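Local coordinates for protein HTH-type transcriptional regulator cbl (Escherichia coli K12, PDB 2FYI) that binds DNA as a LysR-family transcriptional regulator and may act as an accessory regulator within the cys regulon, represented here by its cofactor-binding domain, at residues H22-Y27 against D147-K152; A56-Q60 against L73-L79; W113-Y118 against L159-A165; L195-L200 against Q224-S228. All coordinates share one frame; numbering follows the deposited sequence.

Contact 1 of 4, residues H22-Y27 against D147-K152; sequences HTQARY and DSDVIK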
# COMPACT_ATOMS: atom_id res chain seq x y z
N HIS A 22 -6.20 1.33 -0.75
CA HIS A 22 -5.47 0.66 -1.80
C HIS A 22 -6.40 -0.23 -2.59
O HIS A 22 -6.39 -0.26 -3.84
CB HIS A 22 -4.37 -0.20 -1.18
CG HIS A 22 -3.62 -1.03 -2.18
ND1 HIS A 22 -4.09 -2.25 -2.63
CD2 HIS A 22 -2.45 -0.81 -2.81
CE1 HIS A 22 -3.23 -2.74 -3.51
NE2 HIS A 22 -2.23 -1.88 -3.64
N THR A 23 -7.23 -0.96 -1.85
CA THR A 23 -8.12 -1.93 -2.49
C THR A 23 -9.00 -1.30 -3.57
O THR A 23 -9.04 -1.78 -4.69
CB THR A 23 -9.06 -2.67 -1.49
OG1 THR A 23 -8.34 -3.12 -0.34
CG2 THR A 23 -9.69 -3.85 -2.18
N GLN A 24 -9.73 -0.23 -3.25
CA GLN A 24 -10.65 0.29 -4.26
C GLN A 24 -9.86 1.10 -5.29
O GLN A 24 -10.15 1.02 -6.47
CB GLN A 24 -11.84 1.07 -3.66
CG GLN A 24 -11.96 1.04 -2.12
CD GLN A 24 -12.36 -0.31 -1.51
OE1 GLN A 24 -12.60 -1.31 -2.21
NE2 GLN A 24 -12.44 -0.34 -0.18
N ALA A 25 -8.84 1.82 -4.86
CA ALA A 25 -8.07 2.57 -5.80
C ALA A 25 -7.58 1.67 -6.96
O ALA A 25 -7.60 2.08 -8.13
CB ALA A 25 -6.94 3.23 -5.08
N ARG A 26 -7.20 0.44 -6.64
CA ARG A 26 -6.69 -0.43 -7.67
C ARG A 26 -7.73 -1.25 -8.39
O ARG A 26 -7.61 -1.49 -9.59
CB ARG A 26 -5.71 -1.41 -7.06
CG ARG A 26 -4.53 -0.72 -6.51
CD ARG A 26 -3.33 -1.50 -6.75
NE ARG A 26 -2.98 -1.53 -8.15
CZ ARG A 26 -2.17 -2.46 -8.64
NH1 ARG A 26 -1.67 -3.38 -7.82
NH2 ARG A 26 -1.84 -2.46 -9.92
N TYR A 27 -8.73 -1.73 -7.68
CA TYR A 27 -9.54 -2.80 -8.24
C TYR A 27 -10.97 -2.46 -8.58
O TYR A 27 -11.66 -3.25 -9.22
CB TYR A 27 -9.52 -4.01 -7.32
CG TYR A 27 -8.14 -4.43 -6.96
CD1 TYR A 27 -7.72 -4.47 -5.63
CD2 TYR A 27 -7.22 -4.73 -7.95
CE1 TYR A 27 -6.43 -4.81 -5.29
CE2 TYR A 27 -5.94 -5.09 -7.64
CZ TYR A 27 -5.54 -5.12 -6.31
OH TYR A 27 -4.23 -5.50 -6.03
N ASP A 147 -1.90 -4.03 2.18
CA ASP A 147 -2.53 -4.14 0.86
C ASP A 147 -2.30 -5.49 0.15
O ASP A 147 -1.45 -6.26 0.53
CB ASP A 147 -2.03 -3.01 -0.02
CG ASP A 147 -0.55 -3.15 -0.36
OD1 ASP A 147 0.27 -2.38 0.22
OD2 ASP A 147 -0.22 -4.05 -1.20
N SER A 148 -3.05 -5.75 -0.91
CA SER A 148 -3.00 -7.05 -1.56
C SER A 148 -1.77 -7.34 -2.39
O SER A 148 -1.55 -8.47 -2.74
CB SER A 148 -4.23 -7.26 -2.44
OG SER A 148 -5.42 -6.80 -1.77
N ASP A 149 -0.97 -6.34 -2.75
CA ASP A 149 0.18 -6.61 -3.62
C ASP A 149 1.34 -7.15 -2.82
O ASP A 149 2.07 -8.05 -3.28
CB ASP A 149 0.57 -5.37 -4.40
CG ASP A 149 -0.53 -4.94 -5.37
OD1 ASP A 149 -0.90 -5.73 -6.28
OD2 ASP A 149 -1.07 -3.81 -5.22
N VAL A 150 1.52 -6.61 -1.61
CA VAL A 150 2.45 -7.20 -0.68
C VAL A 150 2.07 -8.69 -0.47
O VAL A 150 2.91 -9.59 -0.64
CB VAL A 150 2.51 -6.41 0.61
CG1 VAL A 150 3.34 -7.13 1.66
CG2 VAL A 150 3.09 -5.08 0.34
N ILE A 151 0.81 -8.95 -0.15
CA ILE A 151 0.40 -10.33 -0.02
C ILE A 151 0.79 -11.16 -1.23
O ILE A 151 1.33 -12.26 -1.07
CB ILE A 151 -1.10 -10.47 0.23
CG1 ILE A 151 -1.49 -9.69 1.48
CG2 ILE A 151 -1.46 -11.91 0.47
CD1 ILE A 151 -2.99 -9.60 1.74
N LYS A 152 0.56 -10.66 -2.44
CA LYS A 152 0.96 -11.47 -3.62
C LYS A 152 2.45 -11.82 -3.62
O LYS A 152 2.83 -12.96 -3.88
CB LYS A 152 0.59 -10.82 -4.95
CG LYS A 152 -0.88 -10.87 -5.24
CD LYS A 152 -1.27 -9.66 -6.10
CE LYS A 152 -2.78 -9.59 -6.41
NZ LYS A 152 -3.06 -8.29 -7.15
O HOH W 1 -5.85 -4.27 -1.11
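His22 meets Asp147 and Asp149 across the cleft between the two α/β lobes of a periplasmic-binding-protein-like fold, the architecture of LysR cofactor-binding domains. One lobe supplies helix 22-27, the other the first turn of helix 148-157, and the short helical axes run at 84° to each other. The imidazole is held flat between two aliphatic groups: Asp147 CB stands over the centre of one face in a CH-pi contact, 3.4 Å from the His22 ring centroid, while Arg26 CG lies over the opposite face, offset toward the rim. Turned away from its own amide (chi1 176°), the His22 ring reaches the other lobe, where NE2 gives a weak, bent hydrogen bond to Asp149 OD2 at 2.8 Å. Arg26 NH1 forms a salt bridge with that oxygen, 2.7 Å away, on its syn side but 31° out of the carboxylate plane; bends at chi2 and chi3 bring the guanidinium edge down to it. Lys152, extended beyond CG, closes the network with a long pairing of NZ to Asp149 OD1 at 3.5 Å and a weak bond to Tyr27 OH, although its stronger partner is Ser168 O. Asp147 suits the N-cap because its short carboxylate can turn back: OD2 accepts from both Asp149 N and Val150 N, while OD1 binds Gln49 of the second subunit, whose Thr153 also bonds Arg26 NE. Ser148 OG pairs with Tyr118 OH and with a water, which lies 2.8 Å from Thr23 OG1 and 3.1 Å from His22 ND1.

Contact 2 of 4, residues A56-Q60 against L73-L79; sequences ATLLQ and LSNDPQL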
# COMPACT_ATOMS: atom_id res chain seq x y z
N ALA A 56 -12.02 8.77 7.26
CA ALA A 56 -13.08 9.35 8.06
C ALA A 56 -12.71 10.76 8.52
O ALA A 56 -13.52 11.67 8.46
CB ALA A 56 -13.40 8.47 9.25
N THR A 57 -11.47 10.95 8.95
CA THR A 57 -11.05 12.27 9.39
C THR A 57 -11.11 13.26 8.24
O THR A 57 -11.60 14.37 8.42
CB THR A 57 -9.65 12.20 9.91
OG1 THR A 57 -9.68 11.41 11.10
CG2 THR A 57 -9.13 13.56 10.25
N LEU A 58 -10.64 12.87 7.06
CA LEU A 58 -10.63 13.81 5.94
C LEU A 58 -12.04 14.22 5.61
O LEU A 58 -12.29 15.37 5.26
CB LEU A 58 -9.95 13.21 4.71
CG LEU A 58 -8.45 12.90 4.84
CD1 LEU A 58 -8.09 12.00 3.70
CD2 LEU A 58 -7.59 14.14 4.82
N LEU A 59 -12.99 13.30 5.74
CA LEU A 59 -14.36 13.65 5.48
C LEU A 59 -14.86 14.61 6.53
O LEU A 59 -15.50 15.60 6.20
CB LEU A 59 -15.25 12.42 5.42
CG LEU A 59 -15.27 11.61 4.13
CD1 LEU A 59 -16.26 10.46 4.26
CD2 LEU A 59 -15.64 12.48 2.97
N GLN A 60 -14.58 14.33 7.80
CA GLN A 60 -15.02 15.22 8.88
C GLN A 60 -14.52 16.64 8.66
O GLN A 60 -15.25 17.58 8.89
CB GLN A 60 -14.58 14.71 10.25
CG GLN A 60 -15.12 13.29 10.59
CD GLN A 60 -14.25 12.52 11.64
OE1 GLN A 60 -13.62 13.14 12.52
NE2 GLN A 60 -14.20 11.17 11.53
N LEU A 73 -17.05 3.51 8.17
CA LEU A 73 -17.68 4.69 7.59
C LEU A 73 -19.11 4.61 7.94
O LEU A 73 -19.78 5.63 8.11
CB LEU A 73 -17.53 4.80 6.05
CG LEU A 73 -16.14 5.09 5.44
CD1 LEU A 73 -16.19 5.25 3.93
CD2 LEU A 73 -15.52 6.29 6.08
N SER A 74 -19.61 3.40 8.06
CA SER A 74 -21.03 3.26 8.30
C SER A 74 -21.34 3.33 9.78
O SER A 74 -22.49 3.26 10.18
CB SER A 74 -21.56 1.98 7.69
OG SER A 74 -20.99 0.89 8.33
N ASN A 75 -20.31 3.51 10.60
CA ASN A 75 -20.53 3.58 12.03
C ASN A 75 -20.03 4.85 12.68
O ASN A 75 -19.82 4.91 13.88
CB ASN A 75 -19.97 2.32 12.71
CG ASN A 75 -20.98 1.18 12.71
OD1 ASN A 75 -20.63 0.03 13.00
ND2 ASN A 75 -22.25 1.49 12.40
N ASP A 76 -19.88 5.89 11.88
CA ASP A 76 -19.43 7.15 12.42
C ASP A 76 -20.60 8.11 12.46
O ASP A 76 -21.23 8.39 11.44
CB ASP A 76 -18.31 7.70 11.56
CG ASP A 76 -17.70 8.98 12.12
OD1 ASP A 76 -18.39 9.77 12.84
OD2 ASP A 76 -16.49 9.18 11.81
N PRO A 77 -20.90 8.63 13.65
CA PRO A 77 -22.02 9.55 13.86
C PRO A 77 -21.94 10.76 12.94
O PRO A 77 -22.96 11.38 12.64
CB PRO A 77 -21.84 10.01 15.31
CG PRO A 77 -21.08 8.93 15.97
CD PRO A 77 -20.15 8.38 14.90
N GLN A 78 -20.74 11.14 12.51
CA GLN A 78 -20.64 12.35 11.69
C GLN A 78 -20.62 12.10 10.20
O GLN A 78 -20.50 13.02 9.41
CB GLN A 78 -19.41 13.13 12.03
CG GLN A 78 -19.53 13.91 13.28
CD GLN A 78 -18.17 14.46 13.66
OE1 GLN A 78 -17.12 14.07 13.08
NE2 GLN A 78 -18.17 15.39 14.63
N LEU A 79 -20.72 10.84 9.80
CA LEU A 79 -20.79 10.57 8.39
C LEU A 79 -22.09 9.87 8.04
O LEU A 79 -22.83 9.45 8.92
CB LEU A 79 -19.58 9.74 7.92
CG LEU A 79 -18.21 10.31 8.29
CD1 LEU A 79 -17.18 9.32 7.84
CD2 LEU A 79 -17.97 11.69 7.68
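Asp76, which faces Gln60 of helix 52-61, is the shared corner of two back-to-back type I turns, Leu73 to Asp76 and Asp76 to Leu79, with an Asx turn at their junction. Residues 73-78 form the link that follows strand 66-69, and Leu79 opens strand 79-94. Asp76 suits the corner because its short carboxylate can close the Asx turn: OD1 takes Gln78 N at 2.7 Å along a nearly straight bond, with the donor above the carboxylate plane. Pro77 follows, its ring fixing the phi that a type I turn needs at that point. Swung opposite its own amide nitrogen (chi1 -175°), the carboxylate turns OD2 to the helix, 3.0 Å from Gln60 NE2. Gln78 lays its amide over Gln60 CG, the two side chains crossing at about a right angle with their amide planes 67° apart. Beneath the glutamines the contact is apolar. Leu79 spreads its two methyls along one face of the helix: CD2 packs on Leu59 CB at 3.6 Å, while CD1 meets Ala56 CB at 4.1 Å and also touches Leu59 CD1. Ala56, with only a methyl, is consistent with the close approach of the loop, and Leu73 CD2 approaches the same CB at 4.4 Å. Close by, Gln60 O accepts a hydrogen bond from Lys196 NZ. The chemistry implies a loop whose shape is set by its own turn bonds and which is laid on the helix chiefly by leucine packing, with Asp76, Gln78 and Gln60 of the helix gathered at the more exposed margin.

Contact 3 of 4, residues W113-Y118 against L159-A165; sequences WPLITY and LGIGLVA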
# COMPACT_ATOMS: atom_id res chain seq x y z
N TRP A 113 -1.78 -23.45 8.32
CA TRP A 113 -0.67 -22.89 7.53
C TRP A 113 -0.35 -21.46 7.91
O TRP A 113 -1.19 -20.76 8.48
CB TRP A 113 -1.02 -22.93 6.06
CG TRP A 113 -1.45 -24.26 5.66
CD1 TRP A 113 -2.69 -24.86 5.87
CD2 TRP A 113 -0.66 -25.19 4.99
NE1 TRP A 113 -2.68 -26.13 5.36
CE2 TRP A 113 -1.44 -26.36 4.81
CE3 TRP A 113 0.65 -25.17 4.51
CZ2 TRP A 113 -0.97 -27.47 4.18
CZ3 TRP A 113 1.13 -26.27 3.92
CH2 TRP A 113 0.32 -27.42 3.74
N PRO A 114 0.89 -21.02 7.62
CA PRO A 114 1.25 -19.60 7.80
C PRO A 114 0.35 -18.65 6.99
O PRO A 114 0.27 -18.82 5.80
CB PRO A 114 2.71 -19.55 7.29
CG PRO A 114 3.20 -20.94 7.46
CD PRO A 114 2.03 -21.82 7.14
N LEU A 115 -0.33 -17.69 7.60
CA LEU A 115 -1.17 -16.79 6.80
C LEU A 115 -0.51 -15.48 6.49
O LEU A 115 0.24 -14.91 7.32
CB LEU A 115 -2.44 -16.43 7.50
CG LEU A 115 -3.35 -17.62 7.57
CD1 LEU A 115 -4.75 -17.16 8.04
CD2 LEU A 115 -3.39 -18.31 6.20
N ILE A 116 -0.81 -14.97 5.30
CA ILE A 116 -0.38 -13.67 4.90
C ILE A 116 -1.65 -12.93 4.58
O ILE A 116 -2.34 -13.25 3.62
CB ILE A 116 0.49 -13.72 3.67
CG1 ILE A 116 1.62 -14.71 3.87
CG2 ILE A 116 1.06 -12.34 3.34
CD1 ILE A 116 2.30 -14.97 2.59
N THR A 117 -1.98 -11.95 5.40
CA THR A 117 -3.25 -11.29 5.24
C THR A 117 -3.23 -9.86 5.76
O THR A 117 -2.19 -9.39 6.22
CB THR A 117 -4.39 -12.08 5.86
OG1 THR A 117 -5.60 -11.67 5.24
CG2 THR A 117 -4.47 -11.84 7.32
N TYR A 118 -4.37 -9.19 5.65
CA TYR A 118 -4.46 -7.78 6.04
C TYR A 118 -4.29 -7.60 7.53
O TYR A 118 -4.65 -8.46 8.31
CB TYR A 118 -5.80 -7.18 5.60
CG TYR A 118 -6.05 -7.40 4.14
CD1 TYR A 118 -7.03 -8.30 3.72
CD2 TYR A 118 -5.29 -6.74 3.18
CE1 TYR A 118 -7.26 -8.53 2.38
CE2 TYR A 118 -5.51 -6.96 1.85
CZ TYR A 118 -6.50 -7.86 1.45
OH TYR A 118 -6.74 -8.10 0.12
N LEU A 159 6.66 -17.66 1.62
CA LEU A 159 6.46 -17.40 3.04
C LEU A 159 5.22 -18.04 3.69
O LEU A 159 5.26 -18.30 4.90
CB LEU A 159 6.40 -15.92 3.28
CG LEU A 159 6.64 -15.46 4.70
CD1 LEU A 159 8.11 -15.70 5.09
CD2 LEU A 159 6.27 -13.99 4.81
N GLY A 160 4.16 -18.29 2.91
CA GLY A 160 2.85 -18.73 3.43
C GLY A 160 1.68 -18.62 2.43
O GLY A 160 1.88 -18.34 1.25
N ILE A 161 0.45 -18.85 2.86
CA ILE A 161 -0.67 -18.66 1.95
C ILE A 161 -1.41 -17.34 2.24
O ILE A 161 -1.22 -16.73 3.31
CB ILE A 161 -1.68 -19.80 2.07
CG1 ILE A 161 -2.29 -19.80 3.46
CG2 ILE A 161 -1.01 -21.11 1.76
CD1 ILE A 161 -2.95 -21.06 3.86
N GLY A 162 -2.24 -16.88 1.32
CA GLY A 162 -2.82 -15.55 1.48
C GLY A 162 -4.33 -15.54 1.53
O GLY A 162 -4.99 -16.30 0.81
N LEU A 163 -4.87 -14.69 2.38
CA LEU A 163 -6.29 -14.36 2.30
C LEU A 163 -6.41 -12.98 1.69
O LEU A 163 -5.92 -12.01 2.27
CB LEU A 163 -6.94 -14.42 3.68
CG LEU A 163 -7.18 -15.89 4.05
CD1 LEU A 163 -7.52 -16.04 5.49
CD2 LEU A 163 -8.29 -16.47 3.22
N VAL A 164 -6.97 -12.89 0.49
CA VAL A 164 -7.09 -11.61 -0.21
C VAL A 164 -8.50 -11.35 -0.68
O VAL A 164 -9.23 -12.27 -1.01
CB VAL A 164 -6.19 -11.54 -1.45
CG1 VAL A 164 -4.78 -11.62 -1.05
CG2 VAL A 164 -6.49 -12.68 -2.39
N ALA A 165 -8.89 -10.08 -0.69
CA ALA A 165 -10.11 -9.62 -1.35
C ALA A 165 -10.25 -10.27 -2.73
O ALA A 165 -9.31 -10.25 -3.50
CB ALA A 165 -10.03 -8.11 -1.49
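Pro114, Ile116 and Thr117 are laced to residues 161-163 as neighbouring parallel strands, with axes 22° apart. Three backbone hydrogen bonds make the ladder: Ile161 N to Pro114 O at 2.9 Å, Ile116 N to Ile161 O at 2.7 Å and Leu163 N to Ile116 O at 3.2 Å. Gly162 CA adds a CA-H...O contact to Ile116 O, and Gly160, with no side chain, lets Pro114 O come up against its CA.

Two side-chain hydroxyls prolong the ladder. A chi1 of -158° puts Thr117 OG1 beside its own carbonyl carbon, which turns the hydroxyl across to donate to Leu163 O at 3.0 Å. Tyr118 takes the N-H of Ala165 on its OH at 3.0 Å, the donor lying in the ring plane at the edge; the same OH is bonded to Ser148 OG, so the phenol ties strand to strand and strand to helix.

Apolar contacts fall on both sides of the sheet. On one, Leu115 CD2 lies against Ile161 CG1, CD1 of the same leucine reaches Leu163 CD1 at 3.9 Å, and Ile161 CD1 extends to Trp113 CB. On the other, Ile116 sends CD1 over the Gly160 backbone and toward Leu159 CB. Beta-branched Ile116, Thr117, Ile161 and Val164 suit extended strands; the leucines suit the buried face.

Helix 125-134 covers the Leu115 and Leu163 face through Phe132 and Ile128, whereas helix 148-157 covers Ile116 and Val164 through Ile151. Strand 115-118 lies between strands 141-145 and 161-165, so the beta-alpha-beta crossover through helix 148-157 passes over it, as in Rossmann-like lobes.

Contact 4 of 4, residues L195-L200 against Q224-S228; sequences LKRGQL and QVMES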
# COMPACT_ATOMS: atom_id res chain seq x y z
N LEU A 195 -20.25 10.40 2.89
CA LEU A 195 -20.17 11.85 2.77
C LEU A 195 -20.30 12.41 4.17
O LEU A 195 -20.86 11.74 5.06
CB LEU A 195 -21.33 12.40 1.94
CG LEU A 195 -21.47 11.83 0.54
CD1 LEU A 195 -22.82 12.10 -0.06
CD2 LEU A 195 -20.38 12.46 -0.28
N LYS A 196 -19.83 13.64 4.36
CA LYS A 196 -20.06 14.34 5.61
C LYS A 196 -21.55 14.65 5.80
O LYS A 196 -22.22 15.15 4.88
CB LYS A 196 -19.26 15.63 5.64
CG LYS A 196 -19.36 16.43 6.91
CD LYS A 196 -18.42 17.61 6.71
CE LYS A 196 -18.76 18.78 7.58
NZ LYS A 196 -18.20 18.55 8.91
N ARG A 197 -22.07 14.33 6.97
CA ARG A 197 -23.50 14.53 7.23
C ARG A 197 -23.88 16.00 7.31
O ARG A 197 -23.11 16.81 7.82
CB ARG A 197 -23.88 13.82 8.51
CG ARG A 197 -25.28 13.95 8.92
CD ARG A 197 -25.42 13.22 10.21
NE ARG A 197 -25.33 11.78 10.00
CZ ARG A 197 -26.36 11.05 9.57
NH1 ARG A 197 -27.54 11.64 9.31
NH2 ARG A 197 -26.22 9.73 9.41
N GLY A 198 -25.06 16.35 6.81
CA GLY A 198 -25.49 17.74 6.74
C GLY A 198 -24.65 18.64 5.83
O GLY A 198 -24.82 19.85 5.82
N GLN A 199 -23.75 18.08 5.04
CA GLN A 199 -22.91 18.91 4.19
C GLN A 199 -23.56 19.16 2.80
O GLN A 199 -24.03 18.23 2.16
CB GLN A 199 -21.54 18.25 4.04
CG GLN A 199 -20.47 19.13 3.43
CD GLN A 199 -20.36 20.48 4.13
OE1 GLN A 199 -20.61 20.59 5.35
NE2 GLN A 199 -19.99 21.51 3.37
N LEU A 200 -23.59 20.42 2.36
CA LEU A 200 -23.93 20.76 0.97
C LEU A 200 -22.80 20.38 -0.00
O LEU A 200 -21.62 20.41 0.37
CB LEU A 200 -24.19 22.26 0.87
CG LEU A 200 -25.37 22.91 1.62
CD1 LEU A 200 -25.56 24.36 1.16
CD2 LEU A 200 -26.65 22.12 1.42
N GLN A 224 -31.16 12.03 2.40
CA GLN A 224 -30.68 11.25 3.52
C GLN A 224 -29.41 11.80 4.16
O GLN A 224 -29.19 11.63 5.35
CB GLN A 224 -30.45 9.85 3.04
CG GLN A 224 -30.59 8.82 4.09
CD GLN A 224 -29.95 7.55 3.62
OE1 GLN A 224 -30.47 6.88 2.72
NE2 GLN A 224 -28.79 7.22 4.19
N VAL A 225 -28.58 12.46 3.37
CA VAL A 225 -27.46 13.23 3.88
C VAL A 225 -27.95 14.45 4.66
O VAL A 225 -27.27 14.95 5.55
CB VAL A 225 -26.61 13.77 2.73
CG1 VAL A 225 -25.55 14.71 3.24
CG2 VAL A 225 -25.99 12.64 1.97
N MET A 226 -29.13 14.93 4.32
CA MET A 226 -29.52 16.24 4.78
C MET A 226 -30.46 16.17 5.96
O MET A 226 -30.48 17.08 6.79
CB MET A 226 -30.16 17.01 3.64
CG MET A 226 -29.80 18.45 3.64
SD MET A 226 -28.06 18.68 3.26
CE MET A 226 -28.04 18.19 1.54
N GLU A 227 -31.23 15.08 6.03
CA GLU A 227 -32.39 14.95 6.93
C GLU A 227 -32.18 15.35 8.39
O GLU A 227 -33.14 15.71 9.09
CB GLU A 227 -32.92 13.51 6.88
CG GLU A 227 -31.81 12.47 7.11
CD GLU A 227 -32.35 11.15 7.63
OE1 GLU A 227 -33.46 11.15 8.21
OE2 GLU A 227 -31.66 10.12 7.48
N SER A 228 -30.93 15.28 8.87
CA SER A 228 -30.62 15.60 10.27
C SER A 228 -30.23 17.08 10.48
O SER A 228 -29.49 17.66 9.68
CB SER A 228 -29.54 14.66 10.83
OG SER A 228 -30.04 13.35 11.00
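Gly198 and Val225 join a turn to a helix at the surface of one α/β lobe, where strand 189-196 runs out against the last part of helix 218-226 in the periplasmic-binding-protein-like fold. Lys196 to Gln199 form a type II beta turn, and Gly198 holds its third position with phi 65°, a value that glycine takes easily. The turn presents the Gly198 N-H to Val225 O, which accepts it at 2.9 Å. The bond ties the turn to the helical segment.

Val225 suits its buried place because its two methyls serve different neighbours. The Leu195 and Val225 side chains cross at about a right angle, with CD1 of Leu195 3.8 Å from CG2 of Val225. The other methyl of Val225, CG1, stands across CB from the amide nitrogen (chi1 173°) and lies 3.7 Å from Lys196 O. Deeper in, Trp206 of helix 203-212 touches both Leu195 and Val225, and Phe82 of strand 79-94 also packs on Val225. Arg197 passes its CG beside Val225 O before its chain bends at chi3; its NH2 has a weak bond to Leu79 O.

Nearer solvent, Met226 starts away from the turn, but its long unbranched chain lets it fold back through bends at chi2 and chi3, and its SD comes to rest 4.1 Å from Leu200 CD2.

How the contacts relate
Contacts 2 and 4 share one lobe, their centres about 11 Å apart, and touch where Lys196 NZ meets Gln60 O and Arg197 N meets Gln78 O. Contact 3 lies in the other lobe, about 39 Å from contact 4 between centres, though both reach the same mixed sheet. Contact 1 lies about 13 Å centre to centre from contact 3; its helix 148-157 is followed in the chain by strand 161-165 of contact 3, and Ile151 packs on Ile116 and Val164. Along the chain contact 2 is nested within contact 1, contacts 1 and 3 interleave, and contact 4 closes last. Contacts 2, 3 and 4 lie within a lobe; contact 1 joins the two across the cleft, where LysR-family relatives generally bind their cofactor, and probably this protein too.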